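Local coordinates for ABC transporter, periplasmic substrate-binding protein (Vibrio cholerae O1 biovar eltor, PDB 1TWY), which probably binds phosphate in the periplasm and delivers it to an ABC-type uptake transporter, at residues I107-A112 / Q199-I204; M189-V194 / S208-V213. One frame throughout, in Å; residues are numbered along the deposited sequence.

Contact 1: I107-A112 / Q199-I204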
loop_
_atom_site.group_PDB
_atom_site.type_symbol
_atom_site.label_atom_id
_atom_site.label_comp_id
_atom_site.label_asym_id
_atom_site.label_seq_id
_atom_site.Cartn_x
_atom_site.Cartn_y
_atom_site.Cartn_z
ATOM N N ILE A 107 -8.157 7.949 -4.771
ATOM C CA ILE A 107 -8.099 8.532 -6.124
ATOM C C ILE A 107 -8.466 9.990 -6.045
ATOM O O ILE A 107 -9.489 10.379 -5.471
ATOM C CB ILE A 107 -9.133 7.793 -7.013
ATOM C CG1 ILE A 107 -8.931 6.262 -6.903
ATOM C CG2 ILE A 107 -9.062 8.302 -8.407
ATOM C CD1 ILE A 107 -7.536 5.909 -7.360
ATOM N N VAL A 108 -7.641 10.828 -6.650
ATOM C CA VAL A 108 -7.766 12.231 -6.502
ATOM C C VAL A 108 -7.946 12.923 -7.843
ATOM O O VAL A 108 -7.275 12.544 -8.801
ATOM C CB VAL A 108 -6.643 12.823 -5.671
ATOM C CG1 VAL A 108 -6.766 12.311 -4.215
ATOM C CG2 VAL A 108 -5.283 12.545 -6.181
ATOM N N VAL A 109 -8.836 13.907 -7.897
ATOM C CA VAL A 109 -9.031 14.764 -9.035
ATOM C C VAL A 109 -8.978 16.228 -8.654
ATOM O O VAL A 109 -9.010 16.550 -7.446
ATOM C CB VAL A 109 -10.413 14.482 -9.732
ATOM C CG1 VAL A 109 -10.421 12.981 -10.207
ATOM C CG2 VAL A 109 -11.656 14.730 -8.838
ATOM N N ASN A 110 -8.934 17.077 -9.646
ATOM C CA ASN A 110 -8.907 18.542 -9.388
ATOM C C ASN A 110 -10.279 18.960 -8.830
ATOM O O ASN A 110 -11.349 18.408 -9.182
ATOM C CB ASN A 110 -8.663 19.274 -10.698
ATOM C CG ASN A 110 -8.499 20.742 -10.500
ATOM O OD1 ASN A 110 -9.517 21.486 -10.430
ATOM N ND2 ASN A 110 -7.270 21.207 -10.482
ATOM N N GLN A 111 -10.237 19.874 -7.822
ATOM C CA GLN A 111 -11.477 20.380 -7.232
ATOM C C GLN A 111 -12.605 20.749 -8.234
ATOM O O GLN A 111 -13.750 20.621 -7.855
ATOM C CB GLN A 111 -11.239 21.631 -6.410
ATOM C CG GLN A 111 -12.328 21.935 -5.397
ATOM C CD GLN A 111 -12.643 20.732 -4.458
ATOM O OE1 GLN A 111 -11.812 20.331 -3.675
ATOM N NE2 GLN A 111 -13.833 20.192 -4.590
ATOM N N ALA A 112 -12.249 21.244 -9.392
ATOM C CA ALA A 112 -13.197 21.650 -10.395
ATOM C C ALA A 112 -13.870 20.485 -11.086
ATOM O O ALA A 112 -14.953 20.624 -11.680
ATOM C CB ALA A 112 -12.573 22.556 -11.366
ATOM N N GLN A 199 -7.575 18.659 -15.669
ATOM C CA GLN A 199 -7.674 17.409 -16.416
ATOM C C GLN A 199 -7.107 16.187 -15.709
ATOM O O GLN A 199 -7.280 15.102 -16.202
ATOM C CB GLN A 199 -6.962 17.536 -17.762
ATOM C CG GLN A 199 -5.400 17.656 -17.795
ATOM C CD GLN A 199 -4.816 19.056 -17.771
ATOM O OE1 GLN A 199 -5.408 19.913 -17.143
ATOM N NE2 GLN A 199 -3.677 19.298 -18.429
ATOM N N ALA A 200 -6.369 16.351 -14.591
ATOM C CA ALA A 200 -5.591 15.258 -14.092
ATOM C C ALA A 200 -6.334 14.351 -13.108
ATOM O O ALA A 200 -7.277 14.722 -12.428
ATOM C CB ALA A 200 -4.313 15.859 -13.328
ATOM N N VAL A 201 -5.922 13.089 -13.126
ATOM C CA VAL A 201 -6.285 12.100 -12.136
ATOM C C VAL A 201 -5.094 11.409 -11.677
ATOM O O VAL A 201 -4.082 11.156 -12.403
ATOM C CB VAL A 201 -7.283 11.017 -12.654
ATOM C CG1 VAL A 201 -6.812 10.311 -13.883
ATOM C CG2 VAL A 201 -7.826 10.080 -11.545
ATOM N N GLY A 202 -5.128 11.121 -10.376
ATOM C CA GLY A 202 -4.029 10.414 -9.795
ATOM C C GLY A 202 -4.451 9.656 -8.543
ATOM O O GLY A 202 -5.621 9.525 -8.261
ATOM N N PHE A 203 -3.460 9.078 -7.881
ATOM C CA PHE A 203 -3.660 8.257 -6.628
ATOM C C PHE A 203 -2.603 8.700 -5.622
ATOM O O PHE A 203 -1.452 9.031 -5.972
ATOM C CB PHE A 203 -3.659 6.777 -6.868
ATOM C CG PHE A 203 -2.461 6.243 -7.521
ATOM C CD1 PHE A 203 -2.355 6.219 -8.907
ATOM C CD2 PHE A 203 -1.368 5.833 -6.776
ATOM C CE1 PHE A 203 -1.212 5.815 -9.540
ATOM C CE2 PHE A 203 -0.191 5.422 -7.447
ATOM C CZ PHE A 203 -0.156 5.387 -8.842
ATOM N N ILE A 204 -2.963 8.663 -4.365
ATOM C CA ILE A 204 -2.083 9.018 -3.233
ATOM C C ILE A 204 -2.472 8.148 -2.049
ATOM O O ILE A 204 -3.566 7.587 -1.949
ATOM C CB ILE A 204 -2.248 10.462 -2.800
ATOM C CG1 ILE A 204 -3.705 10.853 -2.372
ATOM C CG2 ILE A 204 -1.738 11.489 -3.869
ATOM C CD1 ILE A 204 -3.732 12.361 -1.892
HETATM O O HOH W 1 -9.409 16.382 -12.469
#
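I204 sets its CG1 between its own backbone N and carbonyl carbon (chi1 58°), and V108 sets its CG1 anti to its carbonyl carbon (chi1 -67°). These turns bring I204 CG1 to 3.9 Å from V108 CG1, the two side chains crossing at about a right angle. They meet on one face of an antiparallel beta ladder in the mixed sheet of this periplasmic binding protein fold. V108 and G202 form its hydrogen-bonded pair. V108 N gives a nearly straight bond (172°) to G202 O at 2.9 Å. G202 N returns a bond to V108 O at 3.0 Å. G202 has no side chain, and V108 CG2 lies over its carbonyl, 3.8 Å from G202 C.

I107, V201 and F203 use the other face. I107 and V201 lie side by side, and their CG2 atoms are 3.8 Å apart. I107 CD1 reaches F203 CB at 4.0 Å, while the F203 ring leads away and stacks on F159. Strand 96-109 also bonds to strand 214-218, and strand 200-205 to strand 145-149, so the ladder lies inside the sheet.

Past V109 the direct pairing gives way to a bridging water. It accepts from N110 N at 2.9 Å and donates to A200 O at 2.7 Å.

Contact 2: M189-V194 / S208-V213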
loop_
_atom_site.group_PDB
_atom_site.type_symbol
_atom_site.label_atom_id
_atom_site.label_comp_id
_atom_site.label_asym_id
_atom_site.label_seq_id
_atom_site.Cartn_x
_atom_site.Cartn_y
_atom_site.Cartn_z
HETATM N N MSE A 189 3.888 15.846 -4.621
HETATM C CA MSE A 189 4.055 16.353 -6.009
HETATM C C MSE A 189 2.777 15.894 -6.756
HETATM O O MSE A 189 2.276 16.598 -7.590
HETATM C CB MSE A 189 5.313 15.848 -6.696
HETATM C CG MSE A 189 5.472 16.394 -8.085
HETATM SE SE MSE A 189 7.120 15.762 -8.862
HETATM C CE MSE A 189 6.852 16.450 -10.536
HETATM N N MSE A 190 2.232 14.736 -6.444
HETATM C CA MSE A 190 0.982 14.307 -7.033
HETATM C C MSE A 190 -0.139 15.283 -6.743
HETATM O O MSE A 190 -0.918 15.619 -7.618
HETATM C CB MSE A 190 0.611 12.922 -6.532
HETATM C CG MSE A 190 -0.698 12.403 -6.965
HETATM SE SE MSE A 190 -0.655 11.870 -8.856
HETATM C CE MSE A 190 0.105 10.402 -8.827
ATOM N N LYS A 191 -0.330 15.642 -5.457
ATOM C CA LYS A 191 -1.322 16.601 -5.130
ATOM C C LYS A 191 -1.108 17.961 -5.806
ATOM O O LYS A 191 -2.076 18.454 -6.284
ATOM C CB LYS A 191 -1.422 16.789 -3.650
ATOM C CG LYS A 191 -1.899 15.541 -2.909
ATOM C CD LYS A 191 -2.053 15.756 -1.309
ATOM C CE LYS A 191 -0.712 15.795 -0.644
ATOM N NZ LYS A 191 -0.928 16.153 0.871
ATOM N N THR A 192 0.112 18.467 -5.833
ATOM C CA THR A 192 0.373 19.736 -6.505
ATOM C C THR A 192 0.012 19.631 -7.979
ATOM O O THR A 192 -0.607 20.576 -8.518
ATOM C CB THR A 192 1.828 20.131 -6.280
ATOM O OG1 THR A 192 1.996 20.244 -4.846
ATOM C CG2 THR A 192 2.093 21.457 -6.879
ATOM N N LEU A 193 0.383 18.544 -8.624
ATOM C CA LEU A 193 0.018 18.371 -10.040
ATOM C C LEU A 193 -1.431 18.348 -10.271
ATOM O O LEU A 193 -1.993 19.080 -11.137
ATOM C CB LEU A 193 0.754 17.169 -10.653
ATOM C CG LEU A 193 0.794 17.110 -12.156
ATOM C CD1 LEU A 193 1.655 18.207 -12.789
ATOM C CD2 LEU A 193 1.261 15.777 -12.600
ATOM N N VAL A 194 -2.173 17.562 -9.487
ATOM C CA VAL A 194 -3.614 17.480 -9.584
ATOM C C VAL A 194 -4.246 18.844 -9.335
ATOM O O VAL A 194 -5.172 19.268 -9.970
ATOM C CB VAL A 194 -4.199 16.307 -8.769
ATOM C CG1 VAL A 194 -5.685 16.312 -8.679
ATOM C CG2 VAL A 194 -3.780 14.990 -9.328
ATOM N N SER A 208 -2.469 11.059 3.058
ATOM C CA SER A 208 -1.960 12.298 2.457
ATOM C C SER A 208 -3.031 13.160 1.919
ATOM O O SER A 208 -2.751 14.276 1.531
ATOM C CB SER A 208 -0.896 11.978 1.422
ATOM O OG SER A 208 -1.473 11.382 0.350
ATOM N N VAL A 209 -4.304 12.719 1.839
ATOM C CA VAL A 209 -5.370 13.560 1.389
ATOM C C VAL A 209 -5.471 14.866 2.106
ATOM O O VAL A 209 -5.466 14.859 3.361
ATOM C CB VAL A 209 -6.750 12.890 1.443
ATOM C CG1 VAL A 209 -7.894 13.855 1.027
ATOM C CG2 VAL A 209 -6.754 11.674 0.469
ATOM N N ASP A 210 -5.540 15.953 1.387
ATOM C CA ASP A 210 -5.830 17.259 2.017
ATOM C C ASP A 210 -6.723 18.068 1.147
ATOM O O ASP A 210 -7.224 17.554 0.117
ATOM C CB ASP A 210 -4.500 17.948 2.422
ATOM C CG ASP A 210 -3.672 18.396 1.251
ATOM O OD1 ASP A 210 -4.208 18.577 0.134
ATOM O OD2 ASP A 210 -2.435 18.618 1.387
ATOM N N LYS A 211 -7.016 19.299 1.522
ATOM C CA LYS A 211 -8.010 20.063 0.782
ATOM C C LYS A 211 -7.563 20.594 -0.560
ATOM O O LYS A 211 -8.396 21.219 -1.208
ATOM C CB LYS A 211 -8.551 21.228 1.620
ATOM C CG LYS A 211 -9.355 20.655 2.851
ATOM C CD LYS A 211 -10.170 21.821 3.609
ATOM C CE LYS A 211 -10.323 21.616 5.148
ATOM N NZ LYS A 211 -10.812 22.874 5.885
ATOM N N SER A 212 -6.304 20.297 -0.912
ATOM C CA SER A 212 -5.816 20.843 -2.218
ATOM C C SER A 212 -6.350 20.012 -3.415
ATOM O O SER A 212 -6.185 20.418 -4.525
ATOM C CB SER A 212 -4.303 20.833 -2.320
ATOM O OG SER A 212 -3.714 19.552 -2.212
ATOM N N VAL A 213 -6.868 18.852 -3.126
ATOM C CA VAL A 213 -7.367 17.879 -4.121
ATOM C C VAL A 213 -8.729 17.333 -3.663
ATOM O O VAL A 213 -9.089 17.502 -2.487
ATOM C CB VAL A 213 -6.445 16.655 -4.337
ATOM C CG1 VAL A 213 -5.117 17.058 -4.817
ATOM C CG2 VAL A 213 -6.274 15.883 -3.112
#
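K191 reaches from helix 187-196 to the loop 208-213 and grips it with its ammonium group. K191 NZ donates to S208 O at 2.7 Å, in the plane of that carbonyl. It also forms a salt bridge with D210 OD2 at 2.9 Å, which it meets from above the carboxylate plane. The lysine chain bends at chi3 (-75°), which places CE 3.3 Å from S208 O. Its CD is equally close to that oxygen.

Nearer the backbone, K191 CB and CG pack on V213 CG1. K191 CB lies 3.9 Å from V213 CG1, and the two side chains cross at about a right angle. V194, one turn further along the helix, adds its CG1 to the same methyl of V213. S212 OG lies beside K191 CB at van der Waals distance.

The next shell fixes the carboxylate. D210 sets its CG between its own backbone N and carbonyl carbon (chi1 69°). D210 OD1 accepts two bonds from S212. The backbone N comes from above the carboxylate plane, closing an Asx turn. The hydroxyl OG donates to the syn lone pair of OD1 at 2.6 Å. A type I beta turn runs from D210 to V213 over the same residues.

Further out, S208 OG bonds to S205 O, and S212 O receives N195 ND2 from the helix. V213 also packs on V108 of strand 96-109. The loop is thus tied to the helix at several points as it leads from strand 200-205 to strand 214-218.

The two carboxylate oxygens of D210 divide their work. OD1 organises the turn and OD2 meets the lysine. The nearby positive charge would be expected to favour the ionised form of D210.

How the contacts relate
Contact 1 belongs to the buried core of the sheet, while contact 2 is partly buried and lies nearer the surface. Their centres are about 8 Å apart. The segments alternate along the chain, with helix 187-196 followed by strand 200-205. Contact 1 joins strands 96-109 and 200-205; contact 2 joins helix 187-196 to the loop between strands 200-205 and 214-218. N110 ND2 probably donates to V194 O at 2.9 Å, and M190 of the helix packs on I204 of the strand. Contact 1 relies on backbone bonds and aliphatic side chains. Contact 2 has no backbone pairing across it and adds a charged lysine-aspartate link, with V194 and V213 buried.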